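Local coordinates for serine-rich secreted cell wall anchored (LPXTG-motif ) protein (Lactobacillus reuteri ATCC 53608, PDB 5NXK) that probably acts as a surface adhesin, a serine-rich repeat protein with a beta-solenoid fold that helps this gut bacterium attach to its host, at residues H152-D156 / R251-Q255; T184-L190 / N218-K224. The contacts are given in a common frame with arbitrary orientation. Residue numbers count along the deposited sequence, not the author numbering.

Contact 1: H152-D156 / R251-Q255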
ATOM      1  N   HIS A 152      -8.958  -8.578  -8.500  1.00 25.75           N
ATOM      2  CA  HIS A 152     -10.055  -7.712  -8.905  1.00 24.49           C
ATOM      3  C   HIS A 152     -10.085  -7.582 -10.423  1.00 27.42           C
ATOM      4  O   HIS A 152      -9.041  -7.647 -11.083  1.00 31.06           O
ATOM      5  CB  HIS A 152      -9.927  -6.352  -8.205  1.00 26.31           C
ATOM      6  CG  HIS A 152     -11.087  -5.435  -8.437  1.00 34.11           C
ATOM      7  ND1 HIS A 152     -12.320  -5.628  -7.849  1.00 36.56           N
ATOM      8  CD2 HIS A 152     -11.181  -4.276  -9.131  1.00 36.54           C
ATOM      9  CE1 HIS A 152     -13.134  -4.652  -8.211  1.00 38.15           C
ATOM     10  NE2 HIS A 152     -12.466  -3.816  -8.985  1.00 34.38           N
ATOM     11  N   ARG A 153     -11.280  -7.425 -10.980  1.00 28.04           N
ATOM     12  CA  ARG A 153     -11.431  -7.375 -12.431  1.00 33.40           C
ATOM     13  C   ARG A 153     -10.840  -6.101 -13.043  1.00 34.97           C
ATOM     14  O   ARG A 153     -10.830  -5.048 -12.409  1.00 31.45           O
ATOM     15  CB  ARG A 153     -12.911  -7.483 -12.814  1.00 46.53           C
ATOM     16  CG  ARG A 153     -13.141  -7.873 -14.271  1.00 64.24           C
ATOM     17  CD  ARG A 153     -14.552  -7.520 -14.744  1.00 78.66           C
ATOM     18  NE  ARG A 153     -14.655  -7.627 -16.197  1.00 88.66           N
ATOM     19  CZ  ARG A 153     -14.327  -6.662 -17.052  1.00 95.76           C
ATOM     20  NH1 ARG A 153     -13.908  -5.479 -16.611  1.00 92.86           N
ATOM     21  NH2 ARG A 153     -14.451  -6.869 -18.356  1.00 98.85           N
ATOM     22  N   THR A 154     -10.326  -6.222 -14.265  1.00 28.60           N
ATOM     23  CA  THR A 154      -9.921  -5.083 -15.081  1.00 31.93           C
ATOM     24  C   THR A 154     -10.339  -5.385 -16.520  1.00 36.86           C
ATOM     25  O   THR A 154     -10.656  -6.534 -16.836  1.00 36.56           O
ATOM     26  CB  THR A 154      -8.400  -4.829 -15.042  1.00 30.65           C
ATOM     27  OG1 THR A 154      -7.747  -5.770 -15.907  1.00 33.67           O
ATOM     28  CG2 THR A 154      -7.838  -4.923 -13.625  1.00 24.95           C
ATOM     29  N   PRO A 155     -10.325  -4.370 -17.405  1.00 31.83           N
ATOM     30  CA  PRO A 155     -10.607  -4.671 -18.812  1.00 37.12           C
ATOM     31  C   PRO A 155      -9.631  -5.665 -19.454  1.00 43.41           C
ATOM     32  O   PRO A 155      -9.935  -6.187 -20.525  1.00 43.67           O
ATOM     33  CB  PRO A 155     -10.494  -3.301 -19.494  1.00 30.09           C
ATOM     34  CG  PRO A 155     -10.772  -2.321 -18.402  1.00 35.07           C
ATOM     35  CD  PRO A 155     -10.175  -2.920 -17.173  1.00 27.02           C
ATOM     36  N   ASP A 156      -8.486  -5.916 -18.825  1.00 42.68           N
ATOM     37  CA  ASP A 156      -7.540  -6.904 -19.336  1.00 47.33           C
ATOM     38  C   ASP A 156      -7.499  -8.169 -18.488  1.00 45.64           C
ATOM     39  O   ASP A 156      -6.464  -8.831 -18.402  1.00 49.76           O
ATOM     40  CB  ASP A 156      -6.134  -6.309 -19.433  1.00 55.56           C
ATOM     41  CG  ASP A 156      -6.039  -5.195 -20.461  1.00 69.78           C
ATOM     42  OD1 ASP A 156      -6.894  -5.146 -21.374  1.00 76.00           O
ATOM     43  OD2 ASP A 156      -5.100  -4.375 -20.372  1.00 74.87           O
ATOM     44  N   ARG A 251       0.018   2.995 -14.724  1.00 22.94           N
ATOM     45  CA  ARG A 251      -1.115   2.795 -15.607  1.00 24.48           C
ATOM     46  C   ARG A 251      -2.329   3.600 -15.164  1.00 20.88           C
ATOM     47  O   ARG A 251      -2.801   3.447 -14.048  1.00 21.29           O
ATOM     48  CB  ARG A 251      -1.467   1.321 -15.654  1.00 27.79           C
ATOM     49  CG  ARG A 251      -2.691   0.952 -16.466  1.00 26.41           C
ATOM     50  CD  ARG A 251      -2.302  -0.343 -17.149  1.00 39.07           C
ATOM     51  NE  ARG A 251      -3.387  -1.041 -17.794  1.00 42.27           N
ATOM     52  CZ  ARG A 251      -3.238  -1.788 -18.880  1.00 38.95           C
ATOM     53  NH1 ARG A 251      -2.045  -1.908 -19.466  1.00 35.80           N
ATOM     54  NH2 ARG A 251      -4.292  -2.404 -19.391  1.00 38.52           N
ATOM     55  N   ILE A 252      -2.815   4.468 -16.048  1.00 23.86           N
ATOM     56  CA  ILE A 252      -4.037   5.213 -15.793  1.00 25.51           C
ATOM     57  C   ILE A 252      -5.021   4.966 -16.925  1.00 26.79           C
ATOM     58  O   ILE A 252      -5.033   5.680 -17.925  1.00 22.71           O
ATOM     59  CB  ILE A 252      -3.776   6.706 -15.656  1.00 27.78           C
ATOM     60  CG1 ILE A 252      -2.579   6.943 -14.723  1.00 23.85           C
ATOM     61  CG2 ILE A 252      -5.045   7.414 -15.128  1.00 25.27           C
ATOM     62  CD1 ILE A 252      -2.197   8.390 -14.570  1.00 24.70           C
ATOM     63  N   ILE A 253      -5.837   3.936 -16.747  1.00 27.09           N
ATOM     64  CA  ILE A 253      -6.845   3.545 -17.722  1.00 28.85           C
ATOM     65  C   ILE A 253      -8.141   3.268 -16.963  1.00 24.12           C
ATOM     66  O   ILE A 253      -8.151   2.449 -16.043  1.00 26.82           O
ATOM     67  CB  ILE A 253      -6.405   2.285 -18.529  1.00 27.68           C
ATOM     68  CG1 ILE A 253      -5.176   2.598 -19.399  1.00 25.31           C
ATOM     69  CG2 ILE A 253      -7.539   1.788 -19.414  1.00 28.14           C
ATOM     70  CD1 ILE A 253      -4.648   1.369 -20.196  1.00 29.57           C
ATOM     71  N   PRO A 254      -9.226   3.977 -17.312  1.00 23.16           N
ATOM     72  CA  PRO A 254     -10.472   3.804 -16.547  1.00 24.89           C
ATOM     73  C   PRO A 254     -10.983   2.358 -16.569  1.00 26.05           C
ATOM     74  O   PRO A 254     -10.852   1.670 -17.584  1.00 27.65           O
ATOM     75  CB  PRO A 254     -11.453   4.749 -17.244  1.00 26.08           C
ATOM     76  CG  PRO A 254     -10.567   5.806 -17.905  1.00 29.30           C
ATOM     77  CD  PRO A 254      -9.323   5.051 -18.320  1.00 25.23           C
ATOM     78  N   GLN A 255     -11.523   1.904 -15.440  1.00 26.86           N
ATOM     79  CA  GLN A 255     -12.035   0.541 -15.295  1.00 28.84           C
ATOM     80  C   GLN A 255     -13.301   0.301 -16.123  1.00 34.34           C
ATOM     81  O   GLN A 255     -13.610  -0.838 -16.485  1.00 33.53           O
ATOM     82  CB  GLN A 255     -12.318   0.247 -13.818  1.00 27.40           C
ATOM     83  CG  GLN A 255     -11.060   0.019 -13.001  1.00 27.87           C
ATOM     84  CD  GLN A 255     -10.504  -1.387 -13.170  1.00 31.26           C
ATOM     85  OE1 GLN A 255      -9.674  -1.634 -14.053  1.00 29.82           O
ATOM     86  NE2 GLN A 255     -10.925  -2.309 -12.297  1.00 28.37           N
TER
HETATM   87  O   HOH W   1     -13.330  -1.541 -10.696  1.00 27.90           O
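Here a short loop, running from strand 151-152 to strand 159-160, meets the end of strand 248-252 and the turn that follows it. Two polar links hold the pieces together. In the first, Gln255 NE2 donates to the backbone Arg153 O at 2.7 Å. The same nitrogen gives a second hydrogen bond to a water, 3.0 Å from Gln255 NE2, and this water lies 3.0 Å from His152 NE2. The second link is a salt bridge, with Arg251 NH2 only 2.3 Å from Asp156 OD2, very short for such a pair. Asp156 OD2 approaches the guanidinium at its edge, near the plane. Arg251 NH1 also pairs with Asp248.

Around these links, Pro155 CD and Thr154 CB lie 3.4 and 3.6 Å from Gln255 OE1. The loop contains an ST turn, in which Asp156 N donates to Thr154 OG1 at 3.0 Å. Thr154 OG1 is also hydrogen-bonded to Gly157 O.

Just 270 Å² is buried, and the end-to-end directions of the segments differ by 106°. The loop is laid across the solenoid wall. The Gln255-Arg153 hydrogen bond and the Asp156-Arg251 salt bridge make the join polar and charged, without an apolar core.

Contact 2: T184-L190 / N218-K224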
ATOM      1  N   THR A 184       2.370 -11.107  -6.970  1.00 29.60           N
ATOM      2  CA  THR A 184       1.166 -10.462  -7.489  1.00 30.08           C
ATOM      3  C   THR A 184       1.414  -9.656  -8.765  1.00 29.12           C
ATOM      4  O   THR A 184       2.559  -9.324  -9.089  1.00 28.29           O
ATOM      5  CB  THR A 184       0.531  -9.564  -6.404  1.00 31.66           C
ATOM      6  OG1 THR A 184       1.515  -8.659  -5.893  1.00 31.46           O
ATOM      7  CG2 THR A 184       0.009 -10.433  -5.232  1.00 27.27           C
ATOM      8  N   ASP A 185       0.337  -9.348  -9.488  1.00 25.06           N
ATOM      9  CA  ASP A 185       0.447  -8.695 -10.790  1.00 23.60           C
ATOM     10  C   ASP A 185       0.766  -7.216 -10.684  1.00 29.77           C
ATOM     11  O   ASP A 185       1.295  -6.614 -11.626  1.00 24.99           O
ATOM     12  CB  ASP A 185      -0.845  -8.857 -11.591  1.00 29.42           C
ATOM     13  CG  ASP A 185      -1.213 -10.316 -11.835  1.00 38.12           C
ATOM     14  OD1 ASP A 185      -0.301 -11.129 -12.101  1.00 36.83           O
ATOM     15  OD2 ASP A 185      -2.420 -10.638 -11.789  1.00 38.76           O
ATOM     16  N   ILE A 186       0.389  -6.610  -9.564  1.00 25.41           N
ATOM     17  CA  ILE A 186       0.487  -5.157  -9.427  1.00 27.53           C
ATOM     18  C   ILE A 186       1.168  -4.826  -8.091  1.00 26.94           C
ATOM     19  O   ILE A 186       0.855  -5.450  -7.089  1.00 24.48           O
ATOM     20  CB  ILE A 186      -0.920  -4.489  -9.512  1.00 20.25           C
ATOM     21  CG1 ILE A 186      -1.617  -4.882 -10.821  1.00 24.65           C
ATOM     22  CG2 ILE A 186      -0.811  -2.966  -9.392  1.00 21.80           C
ATOM     23  CD1 ILE A 186      -3.064  -4.402 -10.905  1.00 24.44           C
ATOM     24  N   ASP A 187       2.112  -3.881  -8.081  1.00 24.27           N
ATOM     25  CA  ASP A 187       2.774  -3.499  -6.828  1.00 20.02           C
ATOM     26  C   ASP A 187       1.886  -2.573  -5.985  1.00 23.99           C
ATOM     27  O   ASP A 187       1.737  -2.775  -4.781  1.00 28.40           O
ATOM     28  CB  ASP A 187       4.121  -2.813  -7.086  1.00 22.48           C
ATOM     29  CG  ASP A 187       5.143  -3.722  -7.789  1.00 33.51           C
ATOM     30  OD1 ASP A 187       5.005  -4.967  -7.748  1.00 31.60           O
ATOM     31  OD2 ASP A 187       6.102  -3.175  -8.382  1.00 33.61           O
ATOM     32  N   MET A 188       1.303  -1.556  -6.618  1.00 22.00           N
ATOM     33  CA  MET A 188       0.421  -0.612  -5.915  1.00 24.92           C
ATOM     34  C   MET A 188      -0.826  -0.384  -6.744  1.00 25.93           C
ATOM     35  O   MET A 188      -0.736   0.113  -7.863  1.00 25.87           O
ATOM     36  CB  MET A 188       1.106   0.732  -5.681  1.00 23.58           C
ATOM     37  CG  MET A 188       2.303   0.707  -4.745  1.00 32.36           C
ATOM     38  SD  MET A 188       3.070   2.353  -4.683  1.00 30.71           S
ATOM     39  CE  MET A 188       4.312   2.096  -3.419  1.00 29.12           C
ATOM     40  N   TRP A 189      -1.988  -0.734  -6.204  1.00 23.21           N
ATOM     41  CA  TRP A 189      -3.234  -0.515  -6.909  1.00 21.26           C
ATOM     42  C   TRP A 189      -4.100   0.413  -6.075  1.00 25.88           C
ATOM     43  O   TRP A 189      -4.567   0.036  -5.003  1.00 23.85           O
ATOM     44  CB  TRP A 189      -3.974  -1.839  -7.165  1.00 22.76           C
ATOM     45  CG  TRP A 189      -5.102  -1.722  -8.146  1.00 24.15           C
ATOM     46  CD1 TRP A 189      -5.576  -0.577  -8.720  1.00 24.14           C
ATOM     47  CD2 TRP A 189      -5.875  -2.797  -8.706  1.00 26.88           C
ATOM     48  NE1 TRP A 189      -6.595  -0.869  -9.586  1.00 24.26           N
ATOM     49  CE2 TRP A 189      -6.797  -2.222  -9.600  1.00 22.44           C
ATOM     50  CE3 TRP A 189      -5.878  -4.186  -8.531  1.00 26.91           C
ATOM     51  CZ2 TRP A 189      -7.716  -2.989 -10.321  1.00 25.86           C
ATOM     52  CZ3 TRP A 189      -6.787  -4.944  -9.252  1.00 25.18           C
ATOM     53  CH2 TRP A 189      -7.692  -4.346 -10.134  1.00 26.30           C
ATOM     54  N   LEU A 190      -4.306   1.626  -6.576  1.00 21.57           N
ATOM     55  CA  LEU A 190      -5.116   2.618  -5.886  1.00 21.78           C
ATOM     56  C   LEU A 190      -6.352   2.854  -6.734  1.00 24.83           C
ATOM     57  O   LEU A 190      -6.261   3.341  -7.862  1.00 30.67           O
ATOM     58  CB  LEU A 190      -4.353   3.922  -5.659  1.00 21.58           C
ATOM     59  CG  LEU A 190      -3.067   3.875  -4.816  1.00 22.81           C
ATOM     60  CD1 LEU A 190      -1.846   3.486  -5.652  1.00 19.25           C
ATOM     61  CD2 LEU A 190      -2.834   5.200  -4.080  1.00 21.40           C
ATOM     62  N   ASN A 218       8.390 -10.178 -12.543  1.00 32.27           N
ATOM     63  CA  ASN A 218       7.138 -10.643 -11.951  1.00 29.17           C
ATOM     64  C   ASN A 218       5.926  -9.754 -12.210  1.00 30.38           C
ATOM     65  O   ASN A 218       4.866 -10.223 -12.609  1.00 31.33           O
ATOM     66  CB  ASN A 218       7.316 -10.787 -10.439  1.00 30.63           C
ATOM     67  CG  ASN A 218       6.004 -11.067  -9.717  1.00 36.59           C
ATOM     68  OD1 ASN A 218       5.640 -12.228  -9.504  1.00 36.67           O
ATOM     69  ND2 ASN A 218       5.283 -10.003  -9.345  1.00 31.57           N
ATOM     70  N   THR A 219       6.089  -8.467 -11.951  1.00 31.89           N
ATOM     71  CA  THR A 219       4.968  -7.535 -11.900  1.00 26.51           C
ATOM     72  C   THR A 219       4.543  -7.056 -13.286  1.00 30.83           C
ATOM     73  O   THR A 219       5.386  -6.779 -14.132  1.00 28.60           O
ATOM     74  CB  THR A 219       5.350  -6.351 -11.016  1.00 25.99           C
ATOM     75  OG1 THR A 219       5.535  -6.819  -9.673  1.00 30.05           O
ATOM     76  CG2 THR A 219       4.290  -5.276 -11.029  1.00 29.74           C
ATOM     77  N   GLU A 220       3.237  -6.974 -13.528  1.00 27.53           N
ATOM     78  CA  GLU A 220       2.753  -6.410 -14.790  1.00 28.21           C
ATOM     79  C   GLU A 220       2.713  -4.881 -14.756  1.00 26.13           C
ATOM     80  O   GLU A 220       3.197  -4.240 -15.677  1.00 25.21           O
ATOM     81  CB  GLU A 220       1.373  -6.970 -15.133  1.00 32.60           C
ATOM     82  CG  GLU A 220       1.381  -8.474 -15.352  1.00 42.97           C
ATOM     83  CD  GLU A 220       0.052  -9.004 -15.846  1.00 62.26           C
ATOM     84  OE1 GLU A 220      -0.058  -9.294 -17.055  1.00 73.31           O
ATOM     85  OE2 GLU A 220      -0.885  -9.124 -15.031  1.00 70.09           O
ATOM     86  N   TYR A 221       2.141  -4.299 -13.701  1.00 29.23           N
ATOM     87  CA  TYR A 221       2.147  -2.839 -13.535  1.00 29.36           C
ATOM     88  C   TYR A 221       2.695  -2.486 -12.161  1.00 25.85           C
ATOM     89  O   TYR A 221       2.252  -3.050 -11.168  1.00 24.93           O
ATOM     90  CB  TYR A 221       0.751  -2.221 -13.640  1.00 25.53           C
ATOM     91  CG  TYR A 221      -0.230  -2.886 -14.556  1.00 27.17           C
ATOM     92  CD1 TYR A 221       0.085  -3.161 -15.874  1.00 26.50           C
ATOM     93  CD2 TYR A 221      -1.498  -3.225 -14.095  1.00 32.29           C
ATOM     94  CE1 TYR A 221      -0.831  -3.766 -16.712  1.00 34.24           C
ATOM     95  CE2 TYR A 221      -2.416  -3.830 -14.920  1.00 36.47           C
ATOM     96  CZ  TYR A 221      -2.081  -4.103 -16.228  1.00 37.85           C
ATOM     97  OH  TYR A 221      -3.004  -4.705 -17.056  1.00 40.67           O
ATOM     98  N   ASN A 222       3.643  -1.553 -12.083  1.00 25.13           N
ATOM     99  CA  ASN A 222       4.117  -1.121 -10.768  1.00 22.51           C
ATOM    100  C   ASN A 222       3.020  -0.351 -10.017  1.00 23.45           C
ATOM    101  O   ASN A 222       2.731  -0.621  -8.853  1.00 25.16           O
ATOM    102  CB  ASN A 222       5.365  -0.247 -10.888  1.00 25.05           C
ATOM    103  CG  ASN A 222       6.549  -0.995 -11.480  1.00 23.68           C
ATOM    104  OD1 ASN A 222       7.037  -0.634 -12.541  1.00 23.14           O
ATOM    105  ND2 ASN A 222       7.009  -2.043 -10.794  1.00 22.01           N
ATOM    106  N   ILE A 223       2.433   0.626 -10.691  1.00 24.34           N
ATOM    107  CA  ILE A 223       1.420   1.477 -10.084  1.00 24.82           C
ATOM    108  C   ILE A 223       0.201   1.555 -10.991  1.00 24.60           C
ATOM    109  O   ILE A 223       0.297   1.918 -12.156  1.00 25.44           O
ATOM    110  CB  ILE A 223       1.943   2.902  -9.813  1.00 20.92           C
ATOM    111  CG1 ILE A 223       3.182   2.873  -8.909  1.00 22.14           C
ATOM    112  CG2 ILE A 223       0.850   3.769  -9.175  1.00 21.17           C
ATOM    113  CD1 ILE A 223       3.816   4.269  -8.718  1.00 20.95           C
ATOM    114  N   LYS A 224      -0.947   1.169 -10.458  1.00 23.40           N
ATOM    115  CA  LYS A 224      -2.176   1.295 -11.201  1.00 25.57           C
ATOM    116  C   LYS A 224      -3.078   2.275 -10.469  1.00 25.13           C
ATOM    117  O   LYS A 224      -3.413   2.076  -9.298  1.00 22.47           O
ATOM    118  CB  LYS A 224      -2.868  -0.063 -11.390  1.00 26.40           C
ATOM    119  CG  LYS A 224      -4.016   0.039 -12.371  1.00 25.75           C
ATOM    120  CD  LYS A 224      -4.792  -1.249 -12.586  1.00 28.04           C
ATOM    121  CE  LYS A 224      -5.814  -1.017 -13.698  1.00 37.74           C
ATOM    122  NZ  LYS A 224      -5.798  -2.081 -14.717  1.00 53.54           N
TER
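Lys224 places its CD methylene over one face of the Trp189 indole. Lys224 CD is 3.9 Å from the centroid of the five-membered ring, 26° off the normal, a CH-pi contact. The two residues are paired on neighbouring coils of a right-handed parallel beta-solenoid of the pectate lyase-like type. Strands 186-191 and 221-226 run in parallel as successive rungs, with Ile186 CA 5.0 Å from Tyr221 CA and Met188 CA 4.8 Å from Ile223 CA.

The backbone ladder runs along the segments. Met188 N donates to Asn222 O (2.8 Å), Lys224 N to Met188 O (2.8 Å) and Leu190 N to Lys224 O (2.9 Å). Before the corners at Asp187 and Asn222, Asp185 O accepts from both Glu220 N (2.7 Å) and Tyr221 N (3.2 Å). Asp187 N then donates to Tyr221 O at 3.2 Å.

Side chains at matching positions share a face. Ile186 and Tyr221 pack on the face that carries Trp189 and Lys224, with Ile186 CG1 3.7 Å from Tyr221 CD2. On the opposite face Met188 SD lies 4.3 Å from Ile223 CG1, a loose apolar contact, and both residues touch Met213 of strand 210-214 across the solenoid interior. Trp189 NE1 is hydrogen-bonded to Asp226, and Glu220 forms a salt bridge with Lys159.

The corners carry a buried hydrogen-bond network. Asp187 also accepts from Asn181 and Asn215, while Asn222 goes on to Asn249 in the next coil. Within the pair, Thr219 OG1 donates to Asp187 OD1 at 2.7 Å, and Asn222 ND2 donates to Asp187 OD2 at 2.8 Å.

In the fold
Contact 2 is buried and belongs to the solenoid itself. Contact 1 lies further out and is partly exposed. Their centres are 11 Å apart. They share one sheet, since strand 248-252 is the next rung after 221-226, and Arg251 N probably hydrogen-bonds to Ile223 O. The loop 152-156 also rests on contact 2: Thr154 and His152 both pack against the Trp189 ring, and the Arg251 guanidinium packs against Tyr221 OH. Contact 2 joins adjacent coils by regular backbone bonds and side chains paired in register. Contact 1 joins residues far apart in sequence by irregular polar links, and the chain of contact 2 is nested within the span it closes.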